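Local coordinates for protein predicted protease of the collagenase family (Methanopyrus kandleri, PDB 5D88) that binds zinc and is probably a peptidase of the U32 family, built on a TIM barrel, at residues Met21-Cys29 / Pro38-Pro47; Leu135-Asp146 / Gly158-Leu168. All coordinates share one frame; numbering follows the deposited sequence.

Contact 1: Met21-Cys29 / Pro38-Pro47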
loop_
_atom_site.group_PDB
_atom_site.type_symbol
_atom_site.label_atom_id
_atom_site.label_comp_id
_atom_site.label_asym_id
_atom_site.label_seq_id
_atom_site.Cartn_x
_atom_site.Cartn_y
_atom_site.Cartn_z
ATOM N N MET A 21 -4.652 -27.130 -19.370
ATOM C CA MET A 21 -4.873 -27.708 -18.056
ATOM C C MET A 21 -4.417 -26.662 -17.050
ATOM O O MET A 21 -3.576 -25.827 -17.374
ATOM C CB MET A 21 -4.091 -29.011 -17.860
ATOM C CG MET A 21 -3.868 -29.837 -19.134
ATOM S SD MET A 21 -2.429 -29.289 -20.087
ATOM C CE MET A 21 -1.863 -30.822 -20.839
ATOM N N THR A 22 -5.001 -26.680 -15.852
ATOM C CA THR A 22 -4.606 -25.739 -14.807
ATOM C C THR A 22 -3.159 -25.989 -14.395
ATOM O O THR A 22 -2.776 -27.119 -14.092
ATOM C CB THR A 22 -5.530 -25.876 -13.594
ATOM O OG1 THR A 22 -6.873 -25.556 -13.968
ATOM C CG2 THR A 22 -5.116 -24.940 -12.493
ATOM N N ARG A 23 -2.351 -24.932 -14.377
ATOM C CA ARG A 23 -0.952 -25.064 -14.002
ATOM C C ARG A 23 -0.788 -24.779 -12.516
ATOM O O ARG A 23 -1.377 -23.835 -11.984
ATOM C CB ARG A 23 -0.094 -24.135 -14.856
ATOM C CG ARG A 23 -0.127 -24.561 -16.306
ATOM C CD ARG A 23 0.716 -23.684 -17.194
ATOM N NE ARG A 23 0.295 -22.290 -17.135
ATOM C CZ ARG A 23 -0.711 -21.767 -17.833
ATOM N NH1 ARG A 23 -1.430 -22.520 -18.668
ATOM N NH2 ARG A 23 -0.997 -20.476 -17.688
ATOM N N ARG A 24 0.010 -25.605 -11.840
ATOM C CA ARG A 24 0.071 -25.599 -10.380
ATOM C C ARG A 24 1.471 -25.244 -9.903
ATOM O O ARG A 24 2.448 -25.915 -10.260
ATOM C CB ARG A 24 -0.360 -26.948 -9.810
ATOM C CG ARG A 24 -1.820 -27.247 -10.101
ATOM C CD ARG A 24 -2.316 -28.473 -9.367
ATOM N NE ARG A 24 -2.206 -28.374 -7.910
ATOM C CZ ARG A 24 -3.132 -27.850 -7.111
ATOM N NH1 ARG A 24 -4.250 -27.344 -7.608
ATOM N NH2 ARG A 24 -2.941 -27.834 -5.799
ATOM N N TRP A 25 1.545 -24.210 -9.077
ATOM C CA TRP A 25 2.771 -23.683 -8.514
ATOM C C TRP A 25 2.714 -23.780 -6.999
ATOM O O TRP A 25 1.666 -23.538 -6.391
ATOM C CB TRP A 25 2.944 -22.232 -8.934
ATOM C CG TRP A 25 3.186 -22.085 -10.391
ATOM C CD1 TRP A 25 2.256 -22.079 -11.389
ATOM C CD2 TRP A 25 4.451 -21.930 -11.021
ATOM N NE1 TRP A 25 2.873 -21.925 -12.602
ATOM C CE2 TRP A 25 4.225 -21.834 -12.402
ATOM C CE3 TRP A 25 5.758 -21.864 -10.550
ATOM C CZ2 TRP A 25 5.259 -21.663 -13.313
ATOM C CZ3 TRP A 25 6.777 -21.702 -11.450
ATOM C CH2 TRP A 25 6.527 -21.606 -12.814
ATOM N N TYR A 26 3.845 -24.119 -6.390
ATOM C CA TYR A 26 3.941 -24.253 -4.944
ATOM C C TYR A 26 5.032 -23.346 -4.393
ATOM O O TYR A 26 6.143 -23.293 -4.924
ATOM C CB TYR A 26 4.221 -25.703 -4.549
ATOM C CG TYR A 26 3.026 -26.576 -4.761
ATOM C CD1 TYR A 26 2.731 -27.091 -6.009
ATOM C CD2 TYR A 26 2.160 -26.843 -3.714
ATOM C CE1 TYR A 26 1.607 -27.879 -6.203
ATOM C CE2 TYR A 26 1.048 -27.600 -3.904
ATOM C CZ TYR A 26 0.773 -28.124 -5.143
ATOM O OH TYR A 26 -0.356 -28.893 -5.290
ATOM N N LEU A 27 4.702 -22.645 -3.320
ATOM C CA LEU A 27 5.688 -21.894 -2.566
ATOM C C LEU A 27 6.717 -22.848 -1.971
ATOM O O LEU A 27 6.375 -23.924 -1.476
ATOM C CB LEU A 27 4.985 -21.107 -1.448
ATOM C CG LEU A 27 5.906 -20.283 -0.548
ATOM C CD1 LEU A 27 6.432 -19.046 -1.263
ATOM C CD2 LEU A 27 5.211 -19.907 0.740
ATOM N N CYS A 28 7.986 -22.451 -2.017
ATOM C CA CYS A 28 9.044 -23.240 -1.401
ATOM C C CYS A 28 9.974 -22.295 -0.660
ATOM O O CYS A 28 10.652 -21.473 -1.294
ATOM C CB CYS A 28 9.796 -24.056 -2.452
ATOM S SG CYS A 28 11.102 -25.022 -1.756
ATOM N N CYS A 29 10.021 -22.435 0.674
ATOM C CA CYS A 29 10.772 -21.529 1.535
ATOM C C CYS A 29 12.043 -22.134 2.088
ATOM O O CYS A 29 12.792 -21.432 2.785
ATOM C CB CYS A 29 9.920 -21.062 2.715
ATOM S SG CYS A 29 8.542 -20.087 2.215
ATOM N N PRO A 38 4.295 -31.689 -4.598
ATOM C CA PRO A 38 3.847 -32.860 -5.354
ATOM C C PRO A 38 4.677 -33.080 -6.609
ATOM O O PRO A 38 5.113 -32.131 -7.271
ATOM C CB PRO A 38 2.393 -32.521 -5.689
ATOM C CG PRO A 38 1.979 -31.588 -4.598
ATOM C CD PRO A 38 3.188 -30.749 -4.348
ATOM N N GLU A 39 4.877 -34.360 -6.941
ATOM C CA GLU A 39 5.745 -34.716 -8.062
ATOM C C GLU A 39 5.261 -34.126 -9.384
ATOM O O GLU A 39 6.084 -33.779 -10.239
ATOM C CB GLU A 39 5.857 -36.235 -8.185
ATOM C CG GLU A 39 6.818 -36.872 -7.190
ATOM C CD GLU A 39 7.064 -38.350 -7.466
ATOM O OE1 GLU A 39 7.507 -38.691 -8.584
ATOM O OE2 GLU A 39 6.806 -39.173 -6.562
ATOM N N ASP A 40 3.949 -34.001 -9.578
ATOM C CA ASP A 40 3.414 -33.546 -10.859
ATOM C C ASP A 40 3.264 -32.031 -10.947
ATOM O O ASP A 40 2.640 -31.534 -11.887
ATOM C CB ASP A 40 2.061 -34.209 -11.138
ATOM C CG ASP A 40 1.058 -34.001 -10.014
ATOM O OD1 ASP A 40 1.283 -33.103 -9.171
ATOM O OD2 ASP A 40 0.040 -34.736 -9.975
ATOM N N SER A 41 3.831 -31.287 -10.007
ATOM C CA SER A 41 3.665 -29.848 -10.020
ATOM C C SER A 41 4.371 -29.235 -11.222
ATOM O O SER A 41 5.320 -29.795 -11.784
ATOM C CB SER A 41 4.205 -29.252 -8.735
ATOM O OG SER A 41 3.491 -29.771 -7.625
ATOM N N ASP A 42 3.883 -28.069 -11.629
ATOM C CA ASP A 42 4.501 -27.402 -12.762
ATOM C C ASP A 42 5.727 -26.611 -12.330
ATOM O O ASP A 42 6.730 -26.572 -13.052
ATOM C CB ASP A 42 3.471 -26.519 -13.460
ATOM C CG ASP A 42 2.395 -27.344 -14.145
ATOM O OD1 ASP A 42 2.692 -27.941 -15.197
ATOM O OD2 ASP A 42 1.268 -27.423 -13.623
ATOM N N GLY A 43 5.693 -26.024 -11.145
ATOM C CA GLY A 43 6.807 -25.190 -10.740
ATOM C C GLY A 43 6.742 -24.829 -9.273
ATOM O O GLY A 43 5.771 -25.125 -8.572
ATOM N N ILE A 44 7.818 -24.205 -8.816
ATOM C CA ILE A 44 7.891 -23.670 -7.467
ATOM C C ILE A 44 8.152 -22.172 -7.533
ATOM O O ILE A 44 8.703 -21.646 -8.512
ATOM C CB ILE A 44 8.964 -24.378 -6.613
ATOM C CG1 ILE A 44 10.330 -24.273 -7.290
ATOM C CG2 ILE A 44 8.561 -25.839 -6.379
ATOM C CD1 ILE A 44 11.479 -24.214 -6.344
ATOM N N VAL A 45 7.721 -21.488 -6.471
ATOM C CA VAL A 45 7.916 -20.055 -6.266
ATOM C C VAL A 45 8.783 -19.916 -5.030
ATOM O O VAL A 45 8.403 -20.389 -3.956
ATOM C CB VAL A 45 6.572 -19.326 -6.085
ATOM C CG1 VAL A 45 6.770 -17.852 -5.772
ATOM C CG2 VAL A 45 5.732 -19.502 -7.316
ATOM N N VAL A 46 9.947 -19.291 -5.174
ATOM C CA VAL A 46 10.933 -19.227 -4.108
ATOM C C VAL A 46 11.189 -17.763 -3.758
ATOM O O VAL A 46 11.509 -16.952 -4.642
ATOM C CB VAL A 46 12.238 -19.958 -4.491
ATOM C CG1 VAL A 46 12.852 -19.389 -5.731
ATOM C CG2 VAL A 46 13.231 -19.918 -3.358
ATOM N N PRO A 47 11.036 -17.369 -2.495
ATOM C CA PRO A 47 11.307 -15.978 -2.102
ATOM C C PRO A 47 12.777 -15.656 -2.252
ATOM O O PRO A 47 13.630 -16.382 -1.729
ATOM C CB PRO A 47 10.895 -15.931 -0.621
ATOM C CG PRO A 47 10.121 -17.131 -0.395
ATOM C CD PRO A 47 10.601 -18.171 -1.345
#
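W25 and Y26 each have CG anti to the carbonyl carbon (chi1 -67° and -72°), and as neighbours on one strand their rings leave the sheet on opposite faces, both leaning over segment 38-47. The Y26 ring lies under P38, whose CD sits over its centre, 3.7 Å from the ring centroid, in a CH-pi contact. S41 OG comes within 3.0 Å of Y26 CE1, but donates to P38 O, joining S41 N, whose bond to the same oxygen closes the type I turn. In one of two deposited conformers, R24 grips the phenol oxygen side-on with NE and NH2, the oxygen lying in the guanidinium plane; R24 NH2 to Y26 OH is 2.8 Å. Replacing Y26 with an alanine would probably open a gap beneath the P38 ring and leave the R24 guanidinium with E239 but without the phenol oxygen. On the other face, W25 covers G43, with G43 CA 3.9 Å from the centroid of the W25 six-membered ring, where a side chain would clash. R187 adds a cation-pi contact to W25.

D42 OD2 accepts from R24 N at 2.8 Å on the anti side, while D42 N donates to R24 O. The backbone ladder runs through Y26 N to G43 O, V45 N to Y26 O and C28 N to V45 O (2.9 Å), the parallel pairing of the first beta-alpha-beta unit of a TIM barrel.

Contact 2: Leu135-Asp146 / Gly158-Leu168; sequences LTVVVSHTAAVD and GADVITVDPAL. With ACT (acetate ion), chain C.
V137 and D160 start the backbone pairing. V137 N gives a nearly straight bond (164°) to D160 OD2 at 2.9 Å, on the anti side of the carboxylate, and V137 O takes two donors in return, D160 N and V161 N. V139 N follows with a bond to V161 O (2.8 Å). V139 O is also gripped twice, by T163 N in its carbonyl plane and by T163 OG1 (2.8 Å); that hydroxyl lies anti to the T163 carbonyl carbon, which lets both groups reach one oxygen. D165 N meets V145 O from above the carbonyl plane.

Apolar contacts line both faces. V138 and V161 lie side by side, and on the other face V139 CG2 meets A159 CB at 3.5 Å and V145 CG1 meets I162 CG2 at 3.9 Å. F154 of helix 148-157 covers V139 and V145, as expected of a right-handed beta-alpha-beta crossover in a TIM barrel: strand 136-139, that helix, then parallel strand 161-163.

Water fills in where the chains part beyond the strands. One molecule donates to S140 O and T163 O and accepts from V145 N; another bridges H141 O and D165 OD1.

S140 OG accepts from T142 N in an ST turn, and D85 also bonds this hydroxyl. D165 OD2 takes A167 N (3.0 Å) in an Asx turn, with T194 as a further partner. H141 packs its CB on T163 CG2, and H141 NE2 donates to an acetate O (2.8 Å), an ion probably from the crystallisation liquor that L56 N, I193 N and R204 NH2 also bind.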
loop_
_atom_site.group_PDB
_atom_site.type_symbol
_atom_site.label_atom_id
_atom_site.label_comp_id
_atom_site.label_asym_id
_atom_site.label_seq_id
_atom_site.Cartn_x
_atom_site.Cartn_y
_atom_site.Cartn_z
ATOM N N LEU A 135 11.828 -13.112 -19.232
ATOM C CA LEU A 135 11.289 -13.912 -18.140
ATOM C C LEU A 135 9.772 -13.766 -18.118
ATOM O O LEU A 135 9.227 -12.759 -18.589
ATOM C CB LEU A 135 11.873 -13.438 -16.800
ATOM C CG LEU A 135 13.385 -13.459 -16.662
ATOM C CD1 LEU A 135 13.869 -12.758 -15.405
ATOM C CD2 LEU A 135 13.842 -14.879 -16.667
ATOM N N THR A 136 9.089 -14.761 -17.546
ATOM C CA THR A 136 7.660 -14.627 -17.281
ATOM C C THR A 136 7.452 -13.566 -16.210
ATOM O O THR A 136 8.025 -13.661 -15.123
ATOM C CB THR A 136 7.051 -15.952 -16.801
ATOM O OG1 THR A 136 7.368 -16.999 -17.707
ATOM C CG2 THR A 136 5.538 -15.844 -16.706
ATOM N N VAL A 137 6.624 -12.569 -16.499
ATOM C CA VAL A 137 6.355 -11.479 -15.565
ATOM C C VAL A 137 5.001 -11.735 -14.915
ATOM O O VAL A 137 3.956 -11.645 -15.573
ATOM C CB VAL A 137 6.384 -10.115 -16.261
ATOM C CG1 VAL A 137 6.154 -8.998 -15.260
ATOM C CG2 VAL A 137 7.698 -9.911 -16.982
ATOM N N VAL A 138 5.025 -12.071 -13.624
ATOM C CA VAL A 138 3.832 -12.427 -12.852
ATOM C C VAL A 138 3.564 -11.304 -11.857
ATOM O O VAL A 138 4.437 -10.957 -11.053
ATOM C CB VAL A 138 4.016 -13.753 -12.103
ATOM C CG1 VAL A 138 2.741 -14.131 -11.344
ATOM C CG2 VAL A 138 4.431 -14.854 -13.034
ATOM N N VAL A 139 2.360 -10.746 -11.893
ATOM C CA VAL A 139 1.957 -9.771 -10.887
ATOM C C VAL A 139 1.461 -10.517 -9.653
ATOM O O VAL A 139 0.505 -11.305 -9.718
ATOM C CB VAL A 139 0.882 -8.824 -11.418
ATOM C CG1 VAL A 139 0.458 -7.853 -10.319
ATOM C CG2 VAL A 139 1.404 -8.064 -12.641
ATOM N N SER A 140 2.106 -10.254 -8.527
ATOM C CA SER A 140 1.765 -10.880 -7.264
ATOM C C SER A 140 0.390 -10.455 -6.777
ATOM O O SER A 140 -0.073 -9.352 -7.039
ATOM C CB SER A 140 2.795 -10.494 -6.199
ATOM O OG SER A 140 2.573 -11.219 -4.988
ATOM N N HIS A 141 -0.241 -11.339 -5.997
ATOM C CA HIS A 141 -1.441 -10.957 -5.274
ATOM C C HIS A 141 -1.197 -9.786 -4.327
ATOM O O HIS A 141 -2.153 -9.108 -3.955
ATOM C CB HIS A 141 -1.990 -12.168 -4.511
ATOM C CG HIS A 141 -1.227 -12.491 -3.276
ATOM N ND1 HIS A 141 -0.025 -13.164 -3.300
ATOM C CD2 HIS A 141 -1.480 -12.209 -1.977
ATOM C CE1 HIS A 141 0.446 -13.257 -2.073
ATOM N NE2 HIS A 141 -0.426 -12.704 -1.248
ATOM N N THR A 142 0.057 -9.506 -3.936
ATOM C CA THR A 142 0.272 -8.361 -3.047
ATOM C C THR A 142 0.077 -7.017 -3.743
ATOM O O THR A 142 0.033 -5.988 -3.061
ATOM C CB THR A 142 1.666 -8.397 -2.442
ATOM O OG1 THR A 142 2.626 -8.338 -3.507
ATOM C CG2 THR A 142 1.852 -9.681 -1.601
ATOM N N ALA A 143 -0.046 -7.002 -5.070
ATOM C CA ALA A 143 -0.411 -5.783 -5.771
ATOM C C ALA A 143 -1.909 -5.479 -5.693
ATOM O O ALA A 143 -2.335 -4.403 -6.143
ATOM C CB ALA A 143 0.019 -5.876 -7.231
ATOM N N ALA A 144 -2.709 -6.413 -5.183
ATOM C CA ALA A 144 -4.137 -6.196 -4.912
ATOM C C ALA A 144 -4.939 -5.863 -6.176
ATOM O O ALA A 144 -5.816 -5.002 -6.159
ATOM C CB ALA A 144 -4.334 -5.108 -3.861
ATOM N N VAL A 145 -4.676 -6.580 -7.265
ATOM C CA VAL A 145 -5.428 -6.387 -8.502
ATOM C C VAL A 145 -6.815 -7.002 -8.323
ATOM O O VAL A 145 -6.967 -8.224 -8.267
ATOM C CB VAL A 145 -4.709 -6.997 -9.707
ATOM C CG1 VAL A 145 -5.577 -6.858 -10.948
ATOM C CG2 VAL A 145 -3.367 -6.306 -9.938
ATOM N N ASP A 146 -7.834 -6.162 -8.257
ATOM C CA ASP A 146 -9.172 -6.664 -7.981
ATOM C C ASP A 146 -10.211 -6.117 -8.938
ATOM O O ASP A 146 -11.416 -6.329 -8.716
ATOM C CB ASP A 146 -9.568 -6.359 -6.534
ATOM C CG ASP A 146 -9.489 -4.881 -6.187
ATOM O OD1 ASP A 146 -9.088 -4.066 -7.045
ATOM O OD2 ASP A 146 -9.815 -4.538 -5.022
ATOM N N GLY A 158 3.219 -4.697 -19.048
ATOM C CA GLY A 158 3.960 -5.853 -19.519
ATOM C C GLY A 158 3.746 -7.151 -18.759
ATOM O O GLY A 158 4.496 -8.110 -18.955
ATOM N N ALA A 159 2.740 -7.223 -17.903
ATOM C CA ALA A 159 2.503 -8.473 -17.201
ATOM C C ALA A 159 2.139 -9.580 -18.178
ATOM O O ALA A 159 1.402 -9.361 -19.143
ATOM C CB ALA A 159 1.389 -8.312 -16.164
ATOM N N ASP A 160 2.667 -10.781 -17.917
ATOM C CA ASP A 160 2.267 -12.005 -18.617
ATOM C C ASP A 160 1.175 -12.766 -17.880
ATOM O O ASP A 160 0.352 -13.449 -18.509
ATOM C CB ASP A 160 3.473 -12.933 -18.775
ATOM C CG ASP A 160 4.575 -12.327 -19.641
ATOM O OD1 ASP A 160 4.254 -11.848 -20.750
ATOM O OD2 ASP A 160 5.754 -12.346 -19.220
ATOM N N VAL A 161 1.182 -12.664 -16.556
ATOM C CA VAL A 161 0.280 -13.371 -15.650
ATOM C C VAL A 161 -0.103 -12.386 -14.563
ATOM O O VAL A 161 0.761 -11.665 -14.053
ATOM C CB VAL A 161 0.967 -14.596 -15.009
ATOM C CG1 VAL A 161 0.040 -15.325 -14.063
ATOM C CG2 VAL A 161 1.519 -15.513 -16.055
ATOM N N ILE A 162 -1.380 -12.356 -14.193
ATOM C CA ILE A 162 -1.844 -11.523 -13.093
ATOM C C ILE A 162 -2.475 -12.420 -12.044
ATOM O O ILE A 162 -3.382 -13.199 -12.350
ATOM C CB ILE A 162 -2.823 -10.443 -13.562
ATOM C CG1 ILE A 162 -2.080 -9.442 -14.459
ATOM C CG2 ILE A 162 -3.401 -9.714 -12.357
ATOM C CD1 ILE A 162 -2.950 -8.371 -15.076
ATOM N N THR A 163 -1.976 -12.324 -10.820
ATOM C CA THR A 163 -2.581 -12.982 -9.671
ATOM C C THR A 163 -3.639 -12.035 -9.116
ATOM O O THR A 163 -3.328 -10.887 -8.774
ATOM C CB THR A 163 -1.537 -13.299 -8.594
ATOM O OG1 THR A 163 -0.381 -13.900 -9.176
ATOM C CG2 THR A 163 -2.096 -14.258 -7.590
ATOM N N VAL A 164 -4.891 -12.479 -9.083
ATOM C CA VAL A 164 -5.937 -11.609 -8.560
ATOM C C VAL A 164 -5.809 -11.498 -7.044
ATOM O O VAL A 164 -5.253 -12.367 -6.357
ATOM C CB VAL A 164 -7.338 -12.110 -8.944
ATOM C CG1 VAL A 164 -7.500 -12.189 -10.456
ATOM C CG2 VAL A 164 -7.636 -13.459 -8.265
ATOM N N ASP A 165 -6.355 -10.412 -6.507
ATOM C CA ASP A 165 -6.494 -10.345 -5.068
ATOM C C ASP A 165 -7.310 -11.548 -4.591
ATOM O O ASP A 165 -8.320 -11.905 -5.219
ATOM C CB ASP A 165 -7.163 -9.049 -4.619
ATOM C CG ASP A 165 -7.292 -8.980 -3.104
ATOM O OD1 ASP A 165 -6.314 -8.584 -2.440
ATOM O OD2 ASP A 165 -8.342 -9.365 -2.569
ATOM N N PRO A 166 -6.902 -12.198 -3.502
ATOM C CA PRO A 166 -7.582 -13.435 -3.077
ATOM C C PRO A 166 -9.071 -13.277 -2.794
ATOM O O PRO A 166 -9.804 -14.286 -2.788
ATOM C CB PRO A 166 -6.808 -13.831 -1.811
ATOM C CG PRO A 166 -5.499 -13.282 -1.999
ATOM C CD PRO A 166 -5.650 -11.991 -2.759
ATOM N N ALA A 167 -9.557 -12.056 -2.564
ATOM C CA ALA A 167 -10.992 -11.877 -2.376
ATOM C C ALA A 167 -11.785 -12.315 -3.598
ATOM O O ALA A 167 -12.976 -12.613 -3.466
ATOM C CB ALA A 167 -11.320 -10.420 -2.034
ATOM N N LEU A 168 -11.154 -12.402 -4.765
ATOM C CA LEU A 168 -11.834 -12.796 -5.997
ATOM C C LEU A 168 -11.759 -14.291 -6.285
ATOM O O LEU A 168 -12.251 -14.731 -7.331
ATOM C CB LEU A 168 -11.238 -12.037 -7.179
ATOM C CG LEU A 168 -11.771 -10.622 -7.395
ATOM C CD1 LEU A 168 -11.452 -9.739 -6.214
ATOM C CD2 LEU A 168 -11.184 -10.028 -8.658
HETATM C C ACT C . 0.162 -13.081 2.235
HETATM O O ACT C . -0.836 -12.947 1.486
HETATM O OXT ACT C . 0.918 -12.088 2.333
HETATM C CH3 ACT C . 0.413 -14.353 2.998
HETATM O O HOH W 1 7.727 -12.715 -20.775
HETATM O O HOH W 2 -2.717 -8.673 -7.567
HETATM O O HOH W 3 -3.585 -8.670 -1.661
HETATM O O HOH W 4 -9.965 -6.518 -2.930
#

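Both contacts are buried pairings of consecutive parallel strands in the same eight-stranded barrel: contact 1 joins the first two strands and contact 2 the fifth and sixth. Their centres lie 16 Å apart and they do not touch, but R187 of strand 185-190 meets W25 of one and V138, V161 and T163 of the other. In each, an aspartate just before the second strand clasps a backbone N of the first. The chemistry then diverges. Contact 1 leans on aromatic rings laid over glycine and proline, whereas contact 2 packs small branched aliphatics and continues past its strands into water-bridged loops with a histidine that helps to bind an acetate.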